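Local coordinates for protein membrane-bound protease PH1510 (PDB 6M4B) that cleaves proteins such as casein and a stomatin homolog near hydrophobic or aromatic residues, through its N-terminal serine protease domain of the ClpP/crotonase clan, at residues Ile63-Ile71 against Thr187-Leu198; Ala81-Ala89 against Thr101-Ile109. The protein carries 1 engineered substitution. All coordinates share one frame; numbering follows the deposited sequence.

Interaction 1 of 2, residues Ile63-Ile71 against Thr187-Leu198; sequences IQQSKIPVI and TKIPVNGRYVTL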
ATOM      1  N   ILE A  63       8.012  -5.268  -2.834  1.00 37.51           N
ATOM      2  CA  ILE A  63       8.284  -5.002  -4.240  1.00 36.18           C
ATOM      3  C   ILE A  63       8.257  -3.504  -4.532  1.00 41.63           C
ATOM      4  O   ILE A  63       9.169  -2.980  -5.176  1.00 37.81           O
ATOM      5  CB  ILE A  63       7.313  -5.771  -5.126  1.00 37.30           C
ATOM      6  CG1 ILE A  63       7.622  -7.267  -4.989  1.00 36.93           C
ATOM      7  CG2 ILE A  63       7.383  -5.314  -6.582  1.00 36.54           C
ATOM      8  CD1 ILE A  63       6.556  -8.173  -5.508  1.00 41.20           C
ATOM      9  N   GLN A  64       7.276  -2.787  -4.002  1.00 42.15           N
ATOM     10  CA  GLN A  64       7.177  -1.379  -4.293  1.00 45.34           C
ATOM     11  C   GLN A  64       8.360  -0.562  -3.787  1.00 47.61           C
ATOM     12  O   GLN A  64       8.671   0.448  -4.382  1.00 39.70           O
ATOM     13  CB  GLN A  64       5.872  -0.791  -3.747  1.00 54.36           C
ATOM     14  CG  GLN A  64       4.630  -1.194  -4.548  1.00 62.76           C
ATOM     15  CD  GLN A  64       3.342  -0.655  -3.918  1.00 68.37           C
ATOM     16  OE1 GLN A  64       3.245  -0.535  -2.685  1.00 84.41           O
ATOM     17  NE2 GLN A  64       2.349  -0.336  -4.749  1.00 62.52           N
ATOM     18  N   GLN A  65       8.939  -0.946  -2.647  1.00 50.83           N
ATOM     19  CA  GLN A  65      10.112  -0.273  -2.061  1.00 56.68           C
ATOM     20  C   GLN A  65      11.435  -0.845  -2.605  1.00 50.84           C
ATOM     21  O   GLN A  65      12.477  -0.397  -2.204  1.00 47.41           O
ATOM     22  CB  GLN A  65      10.143  -0.425  -0.512  1.00 65.69           C
ATOM     23  CG  GLN A  65       8.903   0.007   0.291  1.00 75.69           C
ATOM     24  CD  GLN A  65       8.700   1.512   0.339  1.00 88.14           C
ATOM     25  OE1 GLN A  65       8.605   2.176  -0.689  1.00 85.43           O
ATOM     26  NE2 GLN A  65       8.597   2.051   1.543  1.00 95.86           N
ATOM     27  N   SER A  66      11.376  -1.885  -3.423  1.00 47.42           N
ATOM     28  CA  SER A  66      12.566  -2.510  -3.978  1.00 47.76           C
ATOM     29  C   SER A  66      13.447  -1.489  -4.645  1.00 43.18           C
ATOM     30  O   SER A  66      12.976  -0.642  -5.367  1.00 41.21           O
ATOM     31  CB  SER A  66      12.216  -3.626  -4.990  1.00 44.70           C
ATOM     32  OG  SER A  66      13.407  -4.230  -5.497  1.00 43.06           O
ATOM     33  N   LYS A  67      14.740  -1.564  -4.398  1.00 42.75           N
ATOM     34  CA  LYS A  67      15.670  -0.651  -5.067  1.00 45.55           C
ATOM     35  C   LYS A  67      16.017  -1.117  -6.457  1.00 41.48           C
ATOM     36  O   LYS A  67      16.681  -0.395  -7.162  1.00 46.08           O
ATOM     37  CB  LYS A  67      16.956  -0.488  -4.240  1.00 59.80           C
ATOM     38  CG  LYS A  67      16.686   0.230  -2.921  1.00 67.95           C
ATOM     39  CD  LYS A  67      17.858   0.187  -1.953  1.00 79.80           C
ATOM     40  CE  LYS A  67      17.466   0.835  -0.622  1.00 87.14           C
ATOM     41  NZ  LYS A  67      18.395   0.477   0.477  1.00 82.92           N
ATOM     42  N   ILE A  68      15.598  -2.331  -6.841  1.00 44.30           N
ATOM     43  CA  ILE A  68      15.764  -2.806  -8.204  1.00 45.79           C
ATOM     44  C   ILE A  68      14.437  -3.274  -8.779  1.00 45.45           C
ATOM     45  O   ILE A  68      13.540  -3.664  -8.037  1.00 41.19           O
ATOM     46  CB  ILE A  68      16.787  -3.954  -8.291  1.00 50.53           C
ATOM     47  CG1 ILE A  68      16.274  -5.188  -7.589  1.00 46.78           C
ATOM     48  CG2 ILE A  68      18.130  -3.502  -7.693  1.00 50.74           C
ATOM     49  CD1 ILE A  68      17.183  -6.372  -7.759  1.00 54.51           C
ATOM     50  N   PRO A  69      14.313  -3.246 -10.109  1.00 42.78           N
ATOM     51  CA  PRO A  69      13.095  -3.786 -10.713  1.00 41.87           C
ATOM     52  C   PRO A  69      12.840  -5.268 -10.362  1.00 37.86           C
ATOM     53  O   PRO A  69      13.730  -6.070 -10.430  1.00 38.26           O
ATOM     54  CB  PRO A  69      13.356  -3.611 -12.218  1.00 42.28           C
ATOM     55  CG  PRO A  69      14.383  -2.511 -12.317  1.00 39.09           C
ATOM     56  CD  PRO A  69      15.227  -2.634 -11.110  1.00 38.36           C
ATOM     57  N   VAL A  70      11.615  -5.573  -9.958  1.00 36.96           N
ATOM     58  CA  VAL A  70      11.070  -6.912  -9.775  1.00 35.43           C
ATOM     59  C   VAL A  70      10.091  -7.271 -10.914  1.00 34.96           C
ATOM     60  O   VAL A  70       9.053  -6.591 -11.135  1.00 45.37           O
ATOM     61  CB  VAL A  70      10.291  -7.020  -8.451  1.00 36.68           C
ATOM     62  CG1 VAL A  70       9.878  -8.478  -8.181  1.00 37.42           C
ATOM     63  CG2 VAL A  70      11.133  -6.481  -7.323  1.00 40.82           C
ATOM     64  N   ILE A  71      10.389  -8.345 -11.610  1.00 32.94           N
ATOM     65  CA  ILE A  71       9.589  -8.828 -12.722  1.00 37.36           C
ATOM     66  C   ILE A  71       8.891 -10.077 -12.192  1.00 38.92           C
ATOM     67  O   ILE A  71       9.549 -10.996 -11.715  1.00 40.31           O
ATOM     68  CB  ILE A  71      10.457  -9.127 -13.950  1.00 35.63           C
ATOM     69  CG1 ILE A  71      11.127  -7.829 -14.408  1.00 40.01           C
ATOM     70  CG2 ILE A  71       9.602  -9.699 -15.070  1.00 37.70           C
ATOM     71  CD1 ILE A  71      12.134  -8.001 -15.512  1.00 39.98           C
ATOM     72  N   THR A 187       9.977   0.373 -16.457  1.00 36.15           N
ATOM     73  CA  THR A 187       9.252  -0.223 -15.376  1.00 34.08           C
ATOM     74  C   THR A 187       7.895   0.462 -15.322  1.00 35.75           C
ATOM     75  O   THR A 187       7.762   1.630 -15.652  1.00 32.77           O
ATOM     76  CB  THR A 187       9.984  -0.072 -14.033  1.00 34.59           C
ATOM     77  OG1 THR A 187      10.299   1.307 -13.783  1.00 34.79           O
ATOM     78  CG2 THR A 187      11.253  -0.886 -14.052  1.00 33.69           C
ATOM     79  N   LYS A 188       6.882  -0.272 -14.921  1.00 34.67           N
ATOM     80  CA  LYS A 188       5.552   0.297 -14.912  1.00 37.55           C
ATOM     81  C   LYS A 188       5.252   1.068 -13.638  1.00 35.65           C
ATOM     82  O   LYS A 188       4.330   1.848 -13.603  1.00 33.03           O
ATOM     83  CB  LYS A 188       4.476  -0.794 -15.128  1.00 39.45           C
ATOM     84  CG  LYS A 188       4.482  -1.470 -16.492  1.00 45.80           C
ATOM     85  CD  LYS A 188       4.576  -0.583 -17.726  1.00 46.61           C
ATOM     86  CE  LYS A 188       3.495   0.473 -17.894  1.00 50.89           C
ATOM     87  NZ  LYS A 188       2.205  -0.118 -18.281  1.00 50.89           N
ATOM     88  N   ILE A 189       6.030   0.837 -12.599  1.00 37.98           N
ATOM     89  CA  ILE A 189       5.961   1.609 -11.368  1.00 35.72           C
ATOM     90  C   ILE A 189       7.392   2.141 -11.126  1.00 39.50           C
ATOM     91  O   ILE A 189       8.358   1.618 -11.670  1.00 37.97           O
ATOM     92  CB  ILE A 189       5.465   0.784 -10.147  1.00 36.26           C
ATOM     93  CG1 ILE A 189       6.341  -0.441  -9.886  1.00 38.36           C
ATOM     94  CG2 ILE A 189       4.041   0.338 -10.341  1.00 37.08           C
ATOM     95  CD1 ILE A 189       6.021  -1.184  -8.588  1.00 42.15           C
ATOM     96  N   PRO A 190       7.530   3.207 -10.352  1.00 39.92           N
ATOM     97  CA  PRO A 190       8.868   3.750 -10.100  1.00 45.61           C
ATOM     98  C   PRO A 190       9.788   2.812  -9.298  1.00 42.66           C
ATOM     99  O   PRO A 190       9.327   1.923  -8.582  1.00 43.00           O
ATOM    100  CB  PRO A 190       8.587   5.048  -9.289  1.00 48.31           C
ATOM    101  CG  PRO A 190       7.126   5.286  -9.390  1.00 49.14           C
ATOM    102  CD  PRO A 190       6.482   3.948  -9.630  1.00 46.77           C
ATOM    103  N   VAL A 191      11.069   2.998  -9.479  1.00 44.44           N
ATOM    104  CA  VAL A 191      12.121   2.394  -8.632  1.00 48.36           C
ATOM    105  C   VAL A 191      12.739   3.628  -8.006  1.00 50.82           C
ATOM    106  O   VAL A 191      13.258   4.470  -8.770  1.00 54.49           O
ATOM    107  CB  VAL A 191      13.162   1.615  -9.468  1.00 51.18           C
ATOM    108  CG1 VAL A 191      14.271   1.025  -8.591  1.00 53.07           C
ATOM    109  CG2 VAL A 191      12.482   0.507 -10.228  1.00 50.86           C
ATOM    110  N   ASN A 192      12.586   3.788  -6.672  1.00 60.60           N
ATOM    111  CA  ASN A 192      12.924   5.056  -5.914  1.00 60.96           C
ATOM    112  C   ASN A 192      12.695   6.326  -6.726  1.00 59.05           C
ATOM    113  O   ASN A 192      13.640   7.067  -7.027  1.00 60.02           O
ATOM    114  CB  ASN A 192      14.379   5.048  -5.398  1.00 67.72           C
ATOM    115  CG  ASN A 192      14.652   3.924  -4.401  1.00 82.72           C
ATOM    116  OD1 ASN A 192      13.967   3.737  -3.359  1.00 77.97           O
ATOM    117  ND2 ASN A 192      15.703   3.175  -4.703  1.00 85.11           N
ATOM    118  N   GLY A 193      11.449   6.509  -7.160  1.00 57.48           N
ATOM    119  CA  GLY A 193      10.993   7.732  -7.822  1.00 54.40           C
ATOM    120  C   GLY A 193      11.259   7.884  -9.307  1.00 60.44           C
ATOM    121  O   GLY A 193      10.826   8.887  -9.892  1.00 63.15           O
ATOM    122  N   ARG A 194      11.929   6.905  -9.942  1.00 57.16           N
ATOM    123  CA  ARG A 194      12.209   6.973 -11.382  1.00 55.91           C
ATOM    124  C   ARG A 194      11.659   5.745 -12.123  1.00 48.28           C
ATOM    125  O   ARG A 194      11.802   4.596 -11.670  1.00 45.38           O
ATOM    126  CB  ARG A 194      13.725   7.001 -11.671  1.00 74.08           C
ATOM    127  CG  ARG A 194      14.578   8.095 -11.037  1.00 88.26           C
ATOM    128  CD  ARG A 194      15.649   8.580 -12.011  1.00102.37           C
ATOM    129  NE  ARG A 194      15.037   9.185 -13.217  1.00114.79           N
ATOM    130  CZ  ARG A 194      15.551   9.184 -14.458  1.00117.56           C
ATOM    131  NH1 ARG A 194      16.721   8.601 -14.728  1.00120.00           N
ATOM    132  NH2 ARG A 194      14.881   9.767 -15.454  1.00104.34           N
ATOM    133  N   TYR A 195      11.140   5.962 -13.313  1.00 42.51           N
ATOM    134  CA  TYR A 195      10.784   4.879 -14.176  1.00 45.53           C
ATOM    135  C   TYR A 195      12.015   4.444 -14.990  1.00 50.20           C
ATOM    136  O   TYR A 195      12.267   4.962 -16.075  1.00 61.05           O
ATOM    137  CB  TYR A 195       9.617   5.281 -15.055  1.00 43.06           C
ATOM    138  CG  TYR A 195       8.366   5.619 -14.287  1.00 41.74           C
ATOM    139  CD1 TYR A 195       7.401   4.634 -14.008  1.00 43.75           C
ATOM    140  CD2 TYR A 195       8.116   6.922 -13.868  1.00 41.43           C
ATOM    141  CE1 TYR A 195       6.232   4.926 -13.318  1.00 38.16           C
ATOM    142  CE2 TYR A 195       6.931   7.236 -13.212  1.00 45.98           C
ATOM    143  CZ  TYR A 195       6.006   6.214 -12.920  1.00 41.94           C
ATOM    144  OH  TYR A 195       4.890   6.497 -12.246  1.00 42.21           O
ATOM    145  N   VAL A 196      12.695   3.418 -14.489  1.00 47.72           N
ATOM    146  CA  VAL A 196      13.926   2.869 -15.055  1.00 46.23           C
ATOM    147  C   VAL A 196      13.690   2.127 -16.363  1.00 39.61           C
ATOM    148  O   VAL A 196      12.756   1.366 -16.472  1.00 42.69           O
ATOM    149  CB  VAL A 196      14.581   1.901 -14.002  1.00 47.15           C
ATOM    150  CG1 VAL A 196      15.756   1.161 -14.590  1.00 56.83           C
ATOM    151  CG2 VAL A 196      15.073   2.687 -12.802  1.00 50.88           C
ATOM    152  N   THR A 197      14.560   2.320 -17.352  1.00 42.82           N
ATOM    153  CA  THR A 197      14.539   1.535 -18.601  1.00 44.02           C
ATOM    154  C   THR A 197      15.345   0.252 -18.400  1.00 40.35           C
ATOM    155  O   THR A 197      16.466   0.319 -17.985  1.00 43.03           O
ATOM    156  CB  THR A 197      15.052   2.365 -19.799  1.00 47.10           C
ATOM    157  OG1 THR A 197      14.186   3.482 -19.997  1.00 42.39           O
ATOM    158  CG2 THR A 197      15.054   1.531 -21.122  1.00 44.14           C
ATOM    159  N   LEU A 198      14.755  -0.909 -18.665  1.00 39.68           N
ATOM    160  CA  LEU A 198      15.426  -2.164 -18.419  1.00 38.46           C
ATOM    161  C   LEU A 198      16.470  -2.405 -19.518  1.00 41.77           C
ATOM    162  O   LEU A 198      16.200  -2.208 -20.718  1.00 44.44           O
ATOM    163  CB  LEU A 198      14.441  -3.323 -18.400  1.00 38.44           C
ATOM    164  CG  LEU A 198      13.386  -3.277 -17.284  1.00 40.88           C
ATOM    165  CD1 LEU A 198      12.299  -4.293 -17.551  1.00 39.95           C
ATOM    166  CD2 LEU A 198      14.029  -3.516 -15.937  1.00 39.29           C
TER
HETATM  167  O   HOH W   1       7.566   1.549  -6.427  1.00 41.66           O
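The ring of P69 is the apolar centre of this contact, with T187, V191 and L198 arranged about it. CD2 of L198 lies 3.8 Å from P69 CG, the two side chains running past each other in opposite senses, while T187 meets the same ring at about a right angle, its CG2 3.9 Å from P69 CB. Further along, L198 CD1 reaches I71 CD1. V191 lies across the backbone before the proline: with chi1 at 178° its two methyls part, CG1 packing tightly on K67 O at 3.1 Å and CG2 going to P69 CG. The irregular segment 187-198, with a type I' turn from V191 to R194, thus packs on the connection between helix 53-64 and strand 70-74 of the parallel sheet, part of the ClpP/crotonase-like protease domain. At the exposed end, the N192 amide sets ND2 3.6 Å from K67 CG. No direct hydrogen bond joins the segments; instead a water donates to both Q64 O and P190 O (2.8 Å). Within its own segment T187 OG1 donates to I189 O at 2.9 Å. Replacing T187 by an alanine would probably expose one side of the P69 ring to a gap and leave I189 O without this donor.

Interaction 2 of 2, residues Ala81-Ala89 against Thr101-Ile109; sequences AAAAGTYIA and TSIGACRPI. Engineered in segment 81-89: A83 (natural residue Ser).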
ATOM      1  N   ALA A  81      -1.093 -17.176 -11.514  1.00 40.55           N
ATOM      2  CA  ALA A  81      -0.935 -16.167 -10.451  1.00 41.72           C
ATOM      3  C   ALA A  81      -2.353 -15.786 -10.111  1.00 42.99           C
ATOM      4  O   ALA A  81      -2.906 -14.814 -10.621  1.00 40.67           O
ATOM      5  CB  ALA A  81      -0.146 -14.967 -10.945  1.00 45.20           C
ATOM      6  N   ALA A  82      -2.981 -16.663  -9.344  1.00 43.92           N
ATOM      7  CA  ALA A  82      -4.418 -16.558  -9.059  1.00 50.02           C
ATOM      8  C   ALA A  82      -4.566 -15.877  -7.708  1.00 37.58           C
ATOM      9  O   ALA A  82      -3.685 -15.957  -6.863  1.00 42.62           O
ATOM     10  CB  ALA A  82      -5.103 -17.936  -9.092  1.00 45.84           C
ATOM     11  N   ALA A  83      -5.685 -15.216  -7.528  1.00 40.40           N
ATOM     12  CA  ALA A  83      -6.095 -14.680  -6.226  1.00 40.09           C
ATOM     13  C   ALA A  83      -5.009 -13.772  -5.676  1.00 40.07           C
ATOM     14  O   ALA A  83      -4.621 -12.857  -6.394  1.00 43.29           O
ATOM     15  CB  ALA A  83      -6.493 -15.823  -5.271  1.00 40.04           C
ATOM     16  N   ALA A  84      -4.508 -13.970  -4.444  1.00 39.23           N
ATOM     17  CA  ALA A  84      -3.436 -13.130  -3.924  1.00 38.85           C
ATOM     18  C   ALA A  84      -2.260 -12.947  -4.898  1.00 40.13           C
ATOM     19  O   ALA A  84      -1.612 -11.907  -4.887  1.00 46.35           O
ATOM     20  CB  ALA A  84      -2.907 -13.672  -2.627  1.00 40.48           C
ATOM     21  N   GLY A  85      -2.015 -13.945  -5.737  1.00 40.83           N
ATOM     22  CA  GLY A  85      -0.942 -13.904  -6.712  1.00 42.06           C
ATOM     23  C   GLY A  85      -1.113 -12.823  -7.769  1.00 46.08           C
ATOM     24  O   GLY A  85      -0.108 -12.328  -8.302  1.00 43.20           O
ATOM     25  N   THR A  86      -2.377 -12.515  -8.121  1.00 40.22           N
ATOM     26  CA  THR A  86      -2.664 -11.497  -9.100  1.00 36.56           C
ATOM     27  C   THR A  86      -2.179 -10.130  -8.642  1.00 38.23           C
ATOM     28  O   THR A  86      -1.619  -9.384  -9.436  1.00 36.13           O
ATOM     29  CB  THR A  86      -4.139 -11.471  -9.364  1.00 36.17           C
ATOM     30  OG1 THR A  86      -4.525 -12.754  -9.894  1.00 43.49           O
ATOM     31  CG2 THR A  86      -4.505 -10.424 -10.348  1.00 37.47           C
ATOM     32  N   TYR A  87      -2.355  -9.844  -7.340  1.00 39.16           N
ATOM     33  CA  TYR A  87      -1.971  -8.600  -6.724  1.00 37.28           C
ATOM     34  C   TYR A  87      -0.436  -8.452  -6.698  1.00 37.33           C
ATOM     35  O   TYR A  87       0.075  -7.374  -6.922  1.00 32.01           O
ATOM     36  CB  TYR A  87      -2.487  -8.496  -5.261  1.00 38.05           C
ATOM     37  CG  TYR A  87      -4.021  -8.478  -5.070  1.00 41.98           C
ATOM     38  CD1 TYR A  87      -4.781  -9.649  -5.132  1.00 45.50           C
ATOM     39  CD2 TYR A  87      -4.688  -7.298  -4.740  1.00 41.19           C
ATOM     40  CE1 TYR A  87      -6.148  -9.632  -4.910  1.00 48.42           C
ATOM     41  CE2 TYR A  87      -6.035  -7.289  -4.488  1.00 38.83           C
ATOM     42  CZ  TYR A  87      -6.755  -8.451  -4.560  1.00 45.03           C
ATOM     43  OH  TYR A  87      -8.078  -8.432  -4.337  1.00 42.87           O
ATOM     44  N   ILE A  88       0.283  -9.542  -6.431  1.00 35.88           N
ATOM     45  CA  ILE A  88       1.747  -9.538  -6.448  1.00 36.29           C
ATOM     46  C   ILE A  88       2.203  -9.131  -7.839  1.00 35.91           C
ATOM     47  O   ILE A  88       3.009  -8.233  -7.988  1.00 35.18           O
ATOM     48  CB  ILE A  88       2.304 -10.936  -6.040  1.00 40.88           C
ATOM     49  CG1 ILE A  88       1.956 -11.261  -4.563  1.00 40.34           C
ATOM     50  CG2 ILE A  88       3.832 -11.028  -6.187  1.00 34.78           C
ATOM     51  CD1 ILE A  88       2.151 -12.715  -4.167  1.00 38.62           C
ATOM     52  N   ALA A  89       1.606  -9.749  -8.857  1.00 33.20           N
ATOM     53  CA  ALA A  89       1.872  -9.371 -10.223  1.00 33.91           C
ATOM     54  C   ALA A  89       1.535  -7.905 -10.532  1.00 37.74           C
ATOM     55  O   ALA A  89       2.436  -7.162 -10.987  1.00 32.90           O
ATOM     56  CB  ALA A  89       1.128 -10.273 -11.174  1.00 32.05           C
ATOM     57  N   THR A 101      -0.565 -20.223 -19.183  1.00 53.23           N
ATOM     58  CA  THR A 101      -0.658 -19.833 -17.772  1.00 47.25           C
ATOM     59  C   THR A 101      -1.910 -19.018 -17.584  1.00 45.98           C
ATOM     60  O   THR A 101      -2.625 -18.733 -18.527  1.00 44.53           O
ATOM     61  CB  THR A 101       0.576 -19.044 -17.268  1.00 49.54           C
ATOM     62  OG1 THR A 101       0.764 -17.872 -18.066  1.00 34.92           O
ATOM     63  CG2 THR A 101       1.816 -19.912 -17.277  1.00 51.71           C
ATOM     64  N   SER A 102      -2.176 -18.646 -16.350  1.00 44.66           N
ATOM     65  CA  SER A 102      -3.433 -18.003 -16.021  1.00 48.72           C
ATOM     66  C   SER A 102      -3.203 -16.859 -15.013  1.00 42.88           C
ATOM     67  O   SER A 102      -2.364 -16.955 -14.117  1.00 41.91           O
ATOM     68  CB  SER A 102      -4.352 -19.063 -15.403  1.00 47.70           C
ATOM     69  OG  SER A 102      -5.626 -18.533 -15.234  1.00 65.42           O
ATOM     70  N   ILE A 103      -3.977 -15.795 -15.128  1.00 38.84           N
ATOM     71  CA  ILE A 103      -3.926 -14.722 -14.098  1.00 43.86           C
ATOM     72  C   ILE A 103      -5.352 -14.308 -13.720  1.00 41.38           C
ATOM     73  O   ILE A 103      -6.247 -14.332 -14.551  1.00 42.82           O
ATOM     74  CB  ILE A 103      -3.062 -13.523 -14.576  1.00 37.59           C
ATOM     75  CG1 ILE A 103      -2.887 -12.486 -13.472  1.00 41.25           C
ATOM     76  CG2 ILE A 103      -3.659 -12.877 -15.812  1.00 40.83           C
ATOM     77  CD1 ILE A 103      -1.758 -11.528 -13.750  1.00 41.57           C
ATOM     78  N   GLY A 104      -5.557 -13.920 -12.473  1.00 42.33           N
ATOM     79  CA  GLY A 104      -6.882 -13.452 -12.054  1.00 45.81           C
ATOM     80  C   GLY A 104      -7.594 -14.399 -11.103  1.00 41.70           C
ATOM     81  O   GLY A 104      -6.946 -15.108 -10.299  1.00 40.44           O
ATOM     82  N   ALA A 105      -8.921 -14.367 -11.170  1.00 39.49           N
ATOM     83  CA  ALA A 105      -9.791 -15.093 -10.231  1.00 41.10           C
ATOM     84  C   ALA A 105      -9.520 -14.674  -8.821  1.00 39.60           C
ATOM     85  O   ALA A 105      -8.911 -15.435  -8.024  1.00 43.77           O
ATOM     86  CB  ALA A 105      -9.629 -16.632 -10.401  1.00 42.60           C
ATOM     87  N   CYS A 106      -9.940 -13.463  -8.472  1.00 40.79           N
ATOM     88  CA  CYS A 106      -9.655 -12.932  -7.099  1.00 38.25           C
ATOM     89  C   CYS A 106     -10.908 -12.623  -6.252  1.00 39.62           C
ATOM     90  O   CYS A 106     -10.831 -11.766  -5.333  1.00 37.97           O
ATOM     91  CB  CYS A 106      -8.834 -11.619  -7.240  1.00 41.13           C
ATOM     92  SG  CYS A 106      -7.471 -11.761  -8.381  1.00 47.79           S
ATOM     93  N   ARG A 107     -12.041 -13.243  -6.567  1.00 42.87           N
ATOM     94  CA  ARG A 107     -13.231 -13.064  -5.742  1.00 51.41           C
ATOM     95  C   ARG A 107     -12.833 -13.388  -4.312  1.00 47.46           C
ATOM     96  O   ARG A 107     -12.381 -14.503  -4.059  1.00 42.70           O
ATOM     97  CB  ARG A 107     -14.405 -13.939  -6.159  1.00 54.46           C
ATOM     98  CG  ARG A 107     -15.693 -13.412  -5.508  1.00 63.02           C
ATOM     99  CD  ARG A 107     -16.896 -14.303  -5.786  1.00 73.39           C
ATOM    100  NE  ARG A 107     -17.208 -14.516  -7.209  1.00 72.48           N
ATOM    101  CZ  ARG A 107     -17.687 -13.588  -8.040  1.00 68.99           C
ATOM    102  NH1 ARG A 107     -17.874 -12.335  -7.632  1.00 74.72           N
ATOM    103  NH2 ARG A 107     -17.957 -13.902  -9.308  1.00 67.32           N
ATOM    104  N   PRO A 108     -12.909 -12.394  -3.394  1.00 50.68           N
ATOM    105  CA  PRO A 108     -12.472 -12.673  -2.013  1.00 54.50           C
ATOM    106  C   PRO A 108     -13.518 -13.538  -1.312  1.00 53.70           C
ATOM    107  O   PRO A 108     -14.718 -13.191  -1.289  1.00 53.82           O
ATOM    108  CB  PRO A 108     -12.318 -11.278  -1.370  1.00 53.39           C
ATOM    109  CG  PRO A 108     -13.105 -10.364  -2.231  1.00 53.31           C
ATOM    110  CD  PRO A 108     -13.409 -11.016  -3.548  1.00 48.65           C
ATOM    111  N   ILE A 109     -13.055 -14.687  -0.846  1.00 53.93           N
ATOM    112  CA  ILE A 109     -13.881 -15.671  -0.169  1.00 64.16           C
ATOM    113  C   ILE A 109     -13.277 -16.068   1.191  1.00 61.93           C
ATOM    114  O   ILE A 109     -12.073 -16.038   1.380  1.00 65.60           O
ATOM    115  CB  ILE A 109     -14.070 -16.926  -1.028  1.00 69.45           C
ATOM    116  CG1 ILE A 109     -12.760 -17.754  -1.115  1.00 71.00           C
ATOM    117  CG2 ILE A 109     -14.683 -16.532  -2.370  1.00 69.63           C
ATOM    118  CD1 ILE A 109     -12.853 -19.024  -1.939  1.00 73.97           C
TER
HETATM  119  O   HOH W   2      -9.126 -10.994  -3.385  1.00 45.71           O
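One hydroxyl bridges strand, helix and neighbouring strand: T86 OG1 donates to A81 O at 2.7 Å and accepts a weak, bent bond from G104 N. That N-H also bonds weakly to A81 O. With chi1 at -61°, OG1 lies beside T86's own backbone N, which sets CG2 next to C106 SG. The setting is the active-site strand-to-helix junction of a ClpP-like serine protease, where strand 80-82 pairs in parallel with strand 102-104 and then passes into helix 84-90, which crosses the second strand at 92°. A81 N donates to S102 O at 2.9 Å, and A83 N to G104 O at 3.0 Å, approaching from above the carbonyl plane. A83 is the engineered replacement of the serine nucleophile; its positive phi of 56° marks the turn between strand and helix, and its CB lies 3.7 Å from A105 O in the substrate-binding segment. I103 CD1 packs on A89 CB. C106, also of the substrate-binding site, sets its thiol against T86, SG 3.5 Å from T86 CB, and makes an oblique sulfur-aromatic contact with Y87. F150 packs on both T86 and C106. Beyond the ring, a water hydrogen-bonded to Y87 OH donates to C106 O at 2.7 Å.

In the fold
The two contacts lie on opposite sides of the chain's centre, their own centres about 21 Å apart. Along the chain, both segments of interaction 2 fall between those of interaction 1: helix 53-64 ends in 63-71, strand 70-74 leads on to strand 80-82 and the nucleophile residue, and 187-198 returns much later, ahead of strand 204-207. They meet where I63 CD1 packs on I88 CG2, joining helix 53-64 to helix 84-90. Interaction 2 holds the nucleophile position and part of the substrate-binding site, whereas interaction 1 is remote from those sites in its own chain. Its Y195, however, makes a cation-pi contact with K124 of the second subunit, the proton donor/acceptor, which places this loop beside the partner's active-site lysine.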